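Local coordinates for hypothetical lipoprotein ymcC (Escherichia coli K12, PDB 2IN5), which is of unknown function but, as the group 4 capsule protein B homologue GfcB, is probably a membrane-anchored lipoprotein connected with capsule polysaccharide, at residues A67-H72 and L77-L82; L51-Q56 and K60-D65; N73-K78 and W109-L114; Q181-G184 and P189-M192. All coordinates share one frame; numbering follows the deposited sequence.

Overall arrangement
Along the chain, interaction 2 comes first, then interactions 1, 3 and 4. Interactions 2, 1 and 4 each belong to a beta hairpin, while interaction 3 joins strand 75-80 to the distant strand 108-117. Strands 58-62 and 68-72 are neighbours, so interactions 1 and 2 touch, with centres about 8 Å apart. Interactions 1 and 3 share Leu77 and Lys78 on strand 75-80. Interactions 1, 3 and 4 lie about 11 Å from one another, centre to centre, and touch one another; the centre of interaction 2 is about 17 Å from those of 3 and 4. These three contacts thus adjoin within the mostly beta fold, while interaction 2 faces the second subunit.

Interaction 1: A67-H72 and L77-L82; sequences AMLVTH and LKTVKL
Val70 and the pair Leu77-Lys78 set the pattern of this antiparallel hairpin. Val70 O accepts two backbone donors, Leu77 N at 2.9 Å and, more loosely, Lys78 N at 3.3 Å, both reaching it from the same face of the carbonyl plane. Two residues thus stand against one, a classic beta bulge. Val70 N completes the bulge with a short 2.6 Å bond to Lys78 O; beyond it the ladder is regular, with Met68 N bound to Val80 O at 3.0 Å and Val80 N returning to Met68 O at 2.9 Å. Leu69 and Thr79 form the non-hydrogen-bonded pair between, where Thr79 CA adds a C-H contact to Met68 O.

Within the paired residues the apolar contacts are made alongside. Val70 CB lies 3.8 Å from Lys78 CB, after which the extended lysine leads away. Selenomethionine Met68 sends CG anti to its N and then bends at SE (chi3 87°), which brings CE to 3.7 Å from Val80 CG2. At one end Leu77 CD1 packs on His72 CB; at the other, Ala67 CB meets Leu82 CD2 at 3.9 Å.

Leu69, on the other face of the strand, packs against Met192. The hydroxyls look elsewhere: Thr71 OG1 pairs with Trp61 NE1, and Thr79 OG1 with Leu86 N. The chemistry therefore divides the work: five backbone bonds fix the pairing, and aliphatic contacts on the Met68-Val70 face and at both ends pack against it, without a side-chain hydrogen bond between the two strands.

Interaction 2: L51-Q56 and K60-D65; sequences LGYIEQ and KWLSQD
Tyr53 O receives Lys60 N at 2.9 Å, the shortest polar bond between the two strands, with the donor nearly in line with C=O. One step along, Gly52 N binds Lys60 O at 3.0 Å, in the carbonyl plane. Gly52 and Tyr53 therefore both face Lys60, a classic beta bulge in the hairpin of strands 47-55 and 58-62, and the register shifts by one before Leu51 pairs with Trp61.

Lys60 carries most of the side-chain contact. Its CB lies 3.7 Å from Tyr53 CE1, meeting the ring obliquely; bends at chi2 (81°) and chi4 then carry NZ to a salt bridge with Glu55 OE2 at 3.1 Å. The ammonium sits above the carboxylate plane, 37° out of it, while the lysine and glutamate chains cross at about a right angle. The other carboxylate oxygen, OE1, is held by Tyr53 OH and Lys60 NZ of the second subunit, and the two Tyr53 rings stack across the interface, so this hairpin forms part of the dimer contact.

Leu62 CD1 reaches Tyr53 CE2 at 4.2 Å. The opposite face of the strands from Tyr53 and Lys60 holds Leu51 and Trp61. There Leu51 CB makes a CH-pi contact, 3.9 Å from the centroid of the Trp61 six-membered ring and 22° off its normal.

Interaction 3: N73-K78 and W109-L114; sequences NGRLLK and WTRDIL
Arg75 and Trp109 meet with the edge of the indole against the face of the guanidinium, Arg75 CZ lying near the plane of the indole. Trp109 CZ3 lies 3.2 Å above the guanidinium plane, offset toward its rim, and 3.4 Å from Arg75 CZ. The two planes are 53° apart, so this is no flat stack. Arg75 reaches the ring by curling, with bends at chi2 and chi3 (70° and 76°).

Arg111 takes the face of the same indole: its CD is 3.6 Å above the Trp109 ring, over the centre, and Trp109 CE3 in turn sits over the centre of the Arg111 guanidinium. The weak bond from Arg111 NH1 to Trp109 O, 3.2 Å, comes with the oxygen at the guanidinium edge, in plane; Ser128 OG takes the same nitrogen.

The two guanidiniums approach obliquely, Arg75 NH1 to Arg111 NH2 at 3.8 Å, without a hydrogen bond. Acidic partners probably offset this closeness of like charges: Arg75 NH1 has a salt bridge to Glu152, and NH2 one to Asp95. Trp109 NE1 is bonded to Asn91 O. The contact thus joins strand 75-80, at one end of the strand order, and strand 108-117, next to last at the other, through a buried arginine-tryptophan cluster, consistent with the curled, barrel-like interior of a mostly beta, antiparallel fold.

Interaction 4: Q181-G184 and P189-M192; sequences QMLG and PVEM
Gln181 and Val190 pair across the hairpin, and the glutamine can be followed outward from there. Its CB points to the same face of the strands as that of Val190. CG, set between the backbone N and carbonyl carbon (chi1 66°), lies 4.4 Å from Val190 CB. Beyond CG the chain is extended, carrying CD to 4.2 Å from Met192 CE. At the tip, NE2 donates to a water at 3.0 Å, and that water gives a weak hydrogen bond to Val190 O, so the amide is bridged back to its own strand partner. The amide also leaves the hairpin: NE2 binds Gly74 O, and OE1 accepts from Leu76 N. Met192, a selenomethionine bent at chi3, brings CE close to NE2, but the separation is too short to be trusted in detail.

The backbone supplies the frame. Gln181 N reaches Val190 O at 3.0 Å, nearly straight at 170°, and Val190 N returns a short 2.6 Å bond to Gln181 O. Pro189 CA adds a C-H contact to Gln181 O.

On the other face, selenomethionine Met182 bends at chi2 and lays SE 4.0 Å from Pro189 CB, in the non-hydrogen-bonded pair. Back on the Gln181-Val190 face, Val190 CG2 touches Leu183 CB at 3.8 Å, and Leu39 and Leu41 of strand 36-41 pack on Val190. This is the turn end of an antiparallel beta hairpin, strands 176-182 and 189-194, whose inward-facing glutamine ties it to the backbone of residues 74 to 76 across the beta fold.

Interaction 1: A67-H72 and L77-L82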
# COMPACT_ATOMS: atom_id res chain seq x y z
N ALA A 67 4.37 10.75 -6.27
CA ALA A 67 5.35 10.71 -5.21
C ALA A 67 4.50 10.27 -4.02
O ALA A 67 3.29 10.50 -4.02
CB ALA A 67 5.94 12.08 -4.96
N MSE A 68 5.11 9.63 -3.03
CA MSE A 68 4.34 9.15 -1.88
C MSE A 68 4.78 9.68 -0.53
O MSE A 68 5.96 9.91 -0.30
CB MSE A 68 4.35 7.63 -1.86
CG MSE A 68 3.71 7.02 -0.62
SE MSE A 68 3.37 5.12 -0.80
CE MSE A 68 5.08 4.45 -0.22
N LEU A 69 3.81 9.89 0.36
CA LEU A 69 4.08 10.36 1.71
C LEU A 69 3.46 9.36 2.67
O LEU A 69 2.32 8.96 2.49
CB LEU A 69 3.47 11.74 1.95
CG LEU A 69 4.44 12.91 1.77
CD1 LEU A 69 4.59 13.23 0.31
CD2 LEU A 69 3.90 14.09 2.53
N VAL A 70 4.21 8.94 3.69
CA VAL A 70 3.67 7.98 4.65
C VAL A 70 3.57 8.64 6.01
O VAL A 70 4.53 9.20 6.52
CB VAL A 70 4.56 6.74 4.74
CG1 VAL A 70 3.98 5.74 5.76
CG2 VAL A 70 4.65 6.11 3.36
N THR A 71 2.40 8.56 6.62
CA THR A 71 2.23 9.22 7.90
C THR A 71 1.33 8.44 8.84
O THR A 71 0.71 7.45 8.46
CB THR A 71 1.55 10.60 7.71
OG1 THR A 71 0.18 10.38 7.36
CG2 THR A 71 2.23 11.41 6.63
N HIS A 72 1.31 8.89 10.08
CA HIS A 72 0.40 8.35 11.05
C HIS A 72 0.00 9.53 11.93
O HIS A 72 0.82 10.09 12.66
CB HIS A 72 0.97 7.24 11.91
CG HIS A 72 -0.03 6.71 12.89
ND1 HIS A 72 -0.30 7.34 14.08
CD2 HIS A 72 -0.95 5.73 12.77
CE1 HIS A 72 -1.35 6.77 14.65
NE2 HIS A 72 -1.76 5.79 13.87
N LEU A 77 6.46 9.64 8.61
CA LEU A 77 7.23 8.42 8.85
C LEU A 77 8.09 7.98 7.68
O LEU A 77 9.10 7.29 7.87
CB LEU A 77 6.29 7.28 9.22
CG LEU A 77 5.45 7.51 10.48
CD1 LEU A 77 4.40 6.44 10.55
CD2 LEU A 77 6.35 7.51 11.73
N LYS A 78 7.71 8.35 6.46
CA LYS A 78 8.48 7.94 5.30
C LYS A 78 8.00 8.64 4.03
O LYS A 78 6.82 8.94 3.90
CB LYS A 78 8.37 6.42 5.12
CG LYS A 78 9.23 5.82 4.02
CD LYS A 78 8.85 4.37 3.78
CE LYS A 78 9.52 3.81 2.53
NZ LYS A 78 8.73 2.67 1.95
N THR A 79 8.92 8.92 3.12
CA THR A 79 8.57 9.55 1.85
C THR A 79 9.24 8.79 0.71
O THR A 79 10.26 8.13 0.90
CB THR A 79 9.01 11.05 1.76
OG1 THR A 79 10.43 11.15 1.90
CG2 THR A 79 8.32 11.87 2.84
N VAL A 80 8.64 8.88 -0.48
CA VAL A 80 9.16 8.19 -1.65
C VAL A 80 9.06 9.05 -2.90
O VAL A 80 8.06 9.73 -3.10
CB VAL A 80 8.37 6.89 -1.91
CG1 VAL A 80 8.94 6.17 -3.12
CG2 VAL A 80 8.43 6.00 -0.67
N LYS A 81 10.10 9.00 -3.74
CA LYS A 81 10.16 9.75 -5.00
C LYS A 81 10.22 11.26 -4.89
O LYS A 81 9.61 11.97 -5.69
CB LYS A 81 8.98 9.39 -5.90
CG LYS A 81 8.84 7.91 -6.21
CD LYS A 81 10.00 7.38 -7.02
CE LYS A 81 9.87 5.89 -7.20
NZ LYS A 81 8.51 5.55 -7.70
N LEU A 82 10.95 11.76 -3.90
CA LEU A 82 11.09 13.19 -3.72
C LEU A 82 12.59 13.48 -3.83
O LEU A 82 13.39 12.55 -3.82
CB LEU A 82 10.60 13.61 -2.33
CG LEU A 82 9.12 13.49 -1.93
CD1 LEU A 82 8.99 13.93 -0.48
CD2 LEU A 82 8.23 14.34 -2.82

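Interaction 2: L51-Q56 and K60-D65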
# COMPACT_ATOMS: atom_id res chain seq x y z
N LEU A 51 -5.27 10.59 -0.28
CA LEU A 51 -4.97 9.38 0.49
C LEU A 51 -5.35 8.19 -0.35
O LEU A 51 -6.53 7.91 -0.56
CB LEU A 51 -5.76 9.34 1.82
CG LEU A 51 -5.68 8.06 2.68
CD1 LEU A 51 -4.23 7.72 3.03
CD2 LEU A 51 -6.50 8.28 3.94
N GLY A 52 -4.33 7.50 -0.84
CA GLY A 52 -4.58 6.34 -1.68
C GLY A 52 -5.00 5.11 -0.90
O GLY A 52 -5.98 4.47 -1.26
N TYR A 53 -4.29 4.78 0.17
CA TYR A 53 -4.63 3.59 0.94
C TYR A 53 -3.94 3.52 2.28
O TYR A 53 -3.00 4.27 2.55
CB TYR A 53 -4.30 2.35 0.12
CG TYR A 53 -2.95 2.42 -0.57
CD1 TYR A 53 -1.78 2.08 0.11
CD2 TYR A 53 -2.84 2.85 -1.89
CE1 TYR A 53 -0.54 2.17 -0.51
CE2 TYR A 53 -1.61 2.94 -2.52
CZ TYR A 53 -0.46 2.60 -1.83
OH TYR A 53 0.75 2.67 -2.47
N ILE A 54 -4.42 2.62 3.14
CA ILE A 54 -3.82 2.48 4.46
C ILE A 54 -3.38 1.05 4.71
O ILE A 54 -4.13 0.11 4.47
CB ILE A 54 -4.82 2.90 5.57
CG1 ILE A 54 -5.37 4.30 5.27
CG2 ILE A 54 -4.14 2.88 6.92
CD1 ILE A 54 -6.47 4.75 6.22
N GLU A 55 -2.15 0.90 5.20
CA GLU A 55 -1.57 -0.41 5.49
C GLU A 55 -0.90 -0.39 6.87
O GLU A 55 -0.05 0.45 7.14
CB GLU A 55 -0.55 -0.78 4.42
CG GLU A 55 -1.18 -1.22 3.10
CD GLU A 55 -0.16 -1.43 1.98
OE1 GLU A 55 -0.55 -2.01 0.93
OE2 GLU A 55 1.01 -1.01 2.14
N GLN A 56 -1.30 -1.32 7.73
CA GLN A 56 -0.76 -1.42 9.10
C GLN A 56 -0.75 -0.06 9.78
O GLN A 56 0.29 0.40 10.25
CB GLN A 56 0.66 -1.99 9.10
CG GLN A 56 0.75 -3.42 8.59
CD GLN A 56 0.92 -3.50 7.08
OE1 GLN A 56 0.37 -4.39 6.42
NE2 GLN A 56 1.69 -2.56 6.51
N LYS A 60 -0.96 6.17 3.35
CA LYS A 60 -0.12 6.47 2.19
C LYS A 60 -0.77 7.48 1.25
O LYS A 60 -1.74 7.15 0.58
CB LYS A 60 0.20 5.19 1.41
CG LYS A 60 1.26 4.32 2.04
CD LYS A 60 0.72 3.46 3.16
CE LYS A 60 1.82 2.55 3.68
NZ LYS A 60 2.42 1.74 2.58
N TRP A 61 -0.22 8.69 1.22
CA TRP A 61 -0.73 9.77 0.38
C TRP A 61 0.02 9.86 -0.96
O TRP A 61 1.24 9.80 -1.01
CB TRP A 61 -0.62 11.10 1.12
CG TRP A 61 -1.14 11.04 2.52
CD1 TRP A 61 -0.52 10.47 3.60
CD2 TRP A 61 -2.39 11.55 3.00
NE1 TRP A 61 -1.31 10.60 4.72
CE2 TRP A 61 -2.47 11.25 4.38
CE3 TRP A 61 -3.46 12.22 2.39
CZ2 TRP A 61 -3.56 11.62 5.17
CZ3 TRP A 61 -4.55 12.58 3.17
CH2 TRP A 61 -4.60 12.28 4.55
N LEU A 62 -0.74 10.03 -2.04
CA LEU A 62 -0.17 10.11 -3.38
C LEU A 62 -0.36 11.46 -4.05
O LEU A 62 -1.44 12.03 -4.02
CB LEU A 62 -0.82 9.05 -4.25
CG LEU A 62 -0.59 7.62 -3.77
CD1 LEU A 62 -1.53 6.68 -4.49
CD2 LEU A 62 0.86 7.24 -4.01
N SER A 63 0.70 11.97 -4.67
CA SER A 63 0.60 13.26 -5.36
C SER A 63 0.29 13.03 -6.84
O SER A 63 0.04 11.90 -7.27
CB SER A 63 1.91 14.03 -5.23
OG SER A 63 2.91 13.45 -6.04
N GLN A 64 0.29 14.11 -7.62
CA GLN A 64 0.02 14.01 -9.06
C GLN A 64 1.20 13.38 -9.80
O GLN A 64 1.01 12.64 -10.77
CB GLN A 64 -0.28 15.39 -9.64
CG GLN A 64 -0.82 15.35 -11.07
CD GLN A 64 -0.93 16.73 -11.70
OE1 GLN A 64 -1.55 17.64 -11.13
NE2 GLN A 64 -0.35 16.89 -12.88
N ASP A 65 2.41 13.69 -9.33
CA ASP A 65 3.66 13.17 -9.90
C ASP A 65 3.92 11.76 -9.38
O ASP A 65 4.98 11.17 -9.62
CB ASP A 65 4.83 14.09 -9.52
CG ASP A 65 6.17 13.62 -10.08
OD1 ASP A 65 6.20 13.11 -11.22
OD2 ASP A 65 7.20 13.76 -9.38

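Interaction 3: N73-K78 and W109-L114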
# COMPACT_ATOMS: atom_id res chain seq x y z
N ASN A 73 -1.26 9.91 11.82
CA ASN A 73 -1.81 11.04 12.55
C ASN A 73 -0.93 12.28 12.51
O ASN A 73 -0.50 12.80 13.55
CB ASN A 73 -2.12 10.67 14.00
CG ASN A 73 -3.28 11.48 14.55
OD1 ASN A 73 -4.21 11.80 13.81
ND2 ASN A 73 -3.25 11.79 15.84
N GLY A 74 -0.66 12.75 11.29
CA GLY A 74 0.13 13.95 11.08
C GLY A 74 1.64 13.80 11.16
O GLY A 74 2.37 14.70 10.74
N ARG A 75 2.10 12.68 11.72
CA ARG A 75 3.53 12.42 11.86
C ARG A 75 4.09 11.84 10.57
O ARG A 75 3.56 10.87 10.03
CB ARG A 75 3.81 11.43 12.99
CG ARG A 75 5.29 11.14 13.21
CD ARG A 75 6.01 12.35 13.79
NE ARG A 75 5.71 12.51 15.21
CZ ARG A 75 6.23 13.45 15.99
NH1 ARG A 75 7.08 14.34 15.51
NH2 ARG A 75 5.91 13.48 17.28
N LEU A 76 5.18 12.43 10.09
CA LEU A 76 5.82 11.95 8.88
C LEU A 76 6.73 10.78 9.24
O LEU A 76 7.64 10.92 10.07
CB LEU A 76 6.63 13.06 8.23
CG LEU A 76 7.18 12.67 6.86
CD1 LEU A 76 6.03 12.35 5.90
CD2 LEU A 76 8.04 13.80 6.32
N LEU A 77 6.46 9.64 8.61
CA LEU A 77 7.23 8.42 8.85
C LEU A 77 8.09 7.98 7.68
O LEU A 77 9.10 7.29 7.87
CB LEU A 77 6.29 7.28 9.22
CG LEU A 77 5.45 7.51 10.48
CD1 LEU A 77 4.40 6.44 10.55
CD2 LEU A 77 6.35 7.51 11.73
N LYS A 78 7.71 8.35 6.46
CA LYS A 78 8.48 7.94 5.30
C LYS A 78 8.00 8.64 4.03
O LYS A 78 6.82 8.94 3.90
CB LYS A 78 8.37 6.42 5.12
CG LYS A 78 9.23 5.82 4.02
CD LYS A 78 8.85 4.37 3.78
CE LYS A 78 9.52 3.81 2.53
NZ LYS A 78 8.73 2.67 1.95
N TRP A 109 9.44 11.43 23.83
CA TRP A 109 9.58 10.36 22.84
C TRP A 109 10.98 10.36 22.29
O TRP A 109 11.55 11.41 22.00
CB TRP A 109 8.57 10.54 21.71
CG TRP A 109 8.69 9.52 20.61
CD1 TRP A 109 8.97 8.19 20.76
CD2 TRP A 109 8.47 9.73 19.21
NE1 TRP A 109 8.93 7.56 19.54
CE2 TRP A 109 8.62 8.48 18.57
CE3 TRP A 109 8.15 10.85 18.44
CZ2 TRP A 109 8.46 8.32 17.19
CZ3 TRP A 109 7.99 10.69 17.07
CH2 TRP A 109 8.14 9.43 16.46
N THR A 110 11.55 9.17 22.18
CA THR A 110 12.90 9.02 21.67
C THR A 110 12.90 8.05 20.51
O THR A 110 12.30 6.98 20.57
CB THR A 110 13.86 8.53 22.79
OG1 THR A 110 14.13 9.62 23.69
CG2 THR A 110 15.17 8.02 22.21
N ARG A 111 13.55 8.44 19.42
CA ARG A 111 13.62 7.59 18.24
C ARG A 111 14.77 8.03 17.36
O ARG A 111 15.39 9.07 17.58
CB ARG A 111 12.30 7.67 17.46
CG ARG A 111 12.04 8.99 16.74
CD ARG A 111 11.92 10.14 17.72
NE ARG A 111 11.31 11.31 17.10
CZ ARG A 111 10.96 12.41 17.75
NH1 ARG A 111 11.17 12.52 19.06
NH2 ARG A 111 10.41 13.42 17.09
N ASP A 112 15.08 7.21 16.36
CA ASP A 112 16.14 7.56 15.43
C ASP A 112 15.48 7.72 14.06
O ASP A 112 14.44 7.12 13.79
CB ASP A 112 17.21 6.45 15.38
CG ASP A 112 17.91 6.23 16.72
OD1 ASP A 112 18.48 7.19 17.28
OD2 ASP A 112 17.90 5.08 17.20
N ILE A 113 16.06 8.55 13.20
CA ILE A 113 15.52 8.72 11.86
C ILE A 113 16.65 8.52 10.86
O ILE A 113 17.82 8.70 11.19
CB ILE A 113 14.89 10.15 11.62
CG1 ILE A 113 15.92 11.25 11.88
CG2 ILE A 113 13.69 10.37 12.55
CD1 ILE A 113 15.40 12.61 11.54
N LEU A 114 16.27 8.13 9.65
CA LEU A 114 17.21 7.90 8.57
C LEU A 114 16.67 8.62 7.35
O LEU A 114 15.57 8.32 6.90
CB LEU A 114 17.31 6.40 8.26
CG LEU A 114 18.24 5.97 7.11
CD1 LEU A 114 19.67 6.38 7.39
CD2 LEU A 114 18.13 4.48 6.94

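Interaction 4: Q181-G184 and P189-M192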
# COMPACT_ATOMS: atom_id res chain seq x y z
N GLN A 181 6.61 20.13 10.70
CA GLN A 181 7.75 19.35 11.19
C GLN A 181 8.89 19.30 10.18
O GLN A 181 8.74 19.72 9.05
CB GLN A 181 7.30 17.92 11.51
CG GLN A 181 6.85 17.12 10.30
CD GLN A 181 5.96 15.95 10.68
OE1 GLN A 181 6.36 15.04 11.42
NE2 GLN A 181 4.73 15.96 10.17
N MSE A 182 10.03 18.77 10.61
CA MSE A 182 11.19 18.64 9.75
C MSE A 182 11.19 17.27 9.11
O MSE A 182 10.65 16.32 9.67
CB MSE A 182 12.48 18.82 10.55
CG MSE A 182 12.64 20.19 11.14
SE MSE A 182 12.84 21.55 9.78
CE MSE A 182 13.73 22.90 10.83
N LEU A 183 11.80 17.16 7.93
CA LEU A 183 11.85 15.87 7.27
C LEU A 183 13.07 15.10 7.78
O LEU A 183 13.08 13.87 7.81
CB LEU A 183 11.89 16.07 5.76
CG LEU A 183 11.99 14.84 4.86
CD1 LEU A 183 11.41 15.16 3.50
CD2 LEU A 183 13.46 14.40 4.75
N GLY A 184 14.09 15.84 8.19
CA GLY A 184 15.29 15.22 8.71
C GLY A 184 15.55 15.86 10.06
O GLY A 184 14.64 16.45 10.65
N PRO A 189 11.82 21.55 6.21
CA PRO A 189 10.50 21.76 6.79
C PRO A 189 9.36 21.25 5.94
O PRO A 189 9.34 21.42 4.72
CB PRO A 189 10.47 23.27 7.03
CG PRO A 189 11.32 23.80 5.93
CD PRO A 189 12.47 22.83 5.89
N VAL A 190 8.41 20.61 6.61
CA VAL A 190 7.26 20.03 5.96
C VAL A 190 5.99 20.57 6.62
O VAL A 190 5.90 20.61 7.85
CB VAL A 190 7.28 18.49 6.09
CG1 VAL A 190 6.07 17.88 5.42
CG2 VAL A 190 8.56 17.95 5.48
N GLU A 191 5.04 20.99 5.80
CA GLU A 191 3.77 21.52 6.30
C GLU A 191 2.65 20.70 5.69
O GLU A 191 2.62 20.48 4.48
CB GLU A 191 3.59 22.99 5.89
CG GLU A 191 4.58 23.95 6.51
CD GLU A 191 4.34 25.39 6.07
OE1 GLU A 191 3.19 25.88 6.23
OE2 GLU A 191 5.29 26.04 5.56
N MSE A 192 1.73 20.23 6.53
CA MSE A 192 0.61 19.44 6.04
C MSE A 192 -0.72 19.89 6.64
O MSE A 192 -0.82 20.12 7.85
CB MSE A 192 0.83 17.97 6.37
CG MSE A 192 2.11 17.41 5.79
SE MSE A 192 2.24 15.50 6.02
CE MSE A 192 2.99 15.52 7.80
O HOH W 1 4.22 18.29 8.39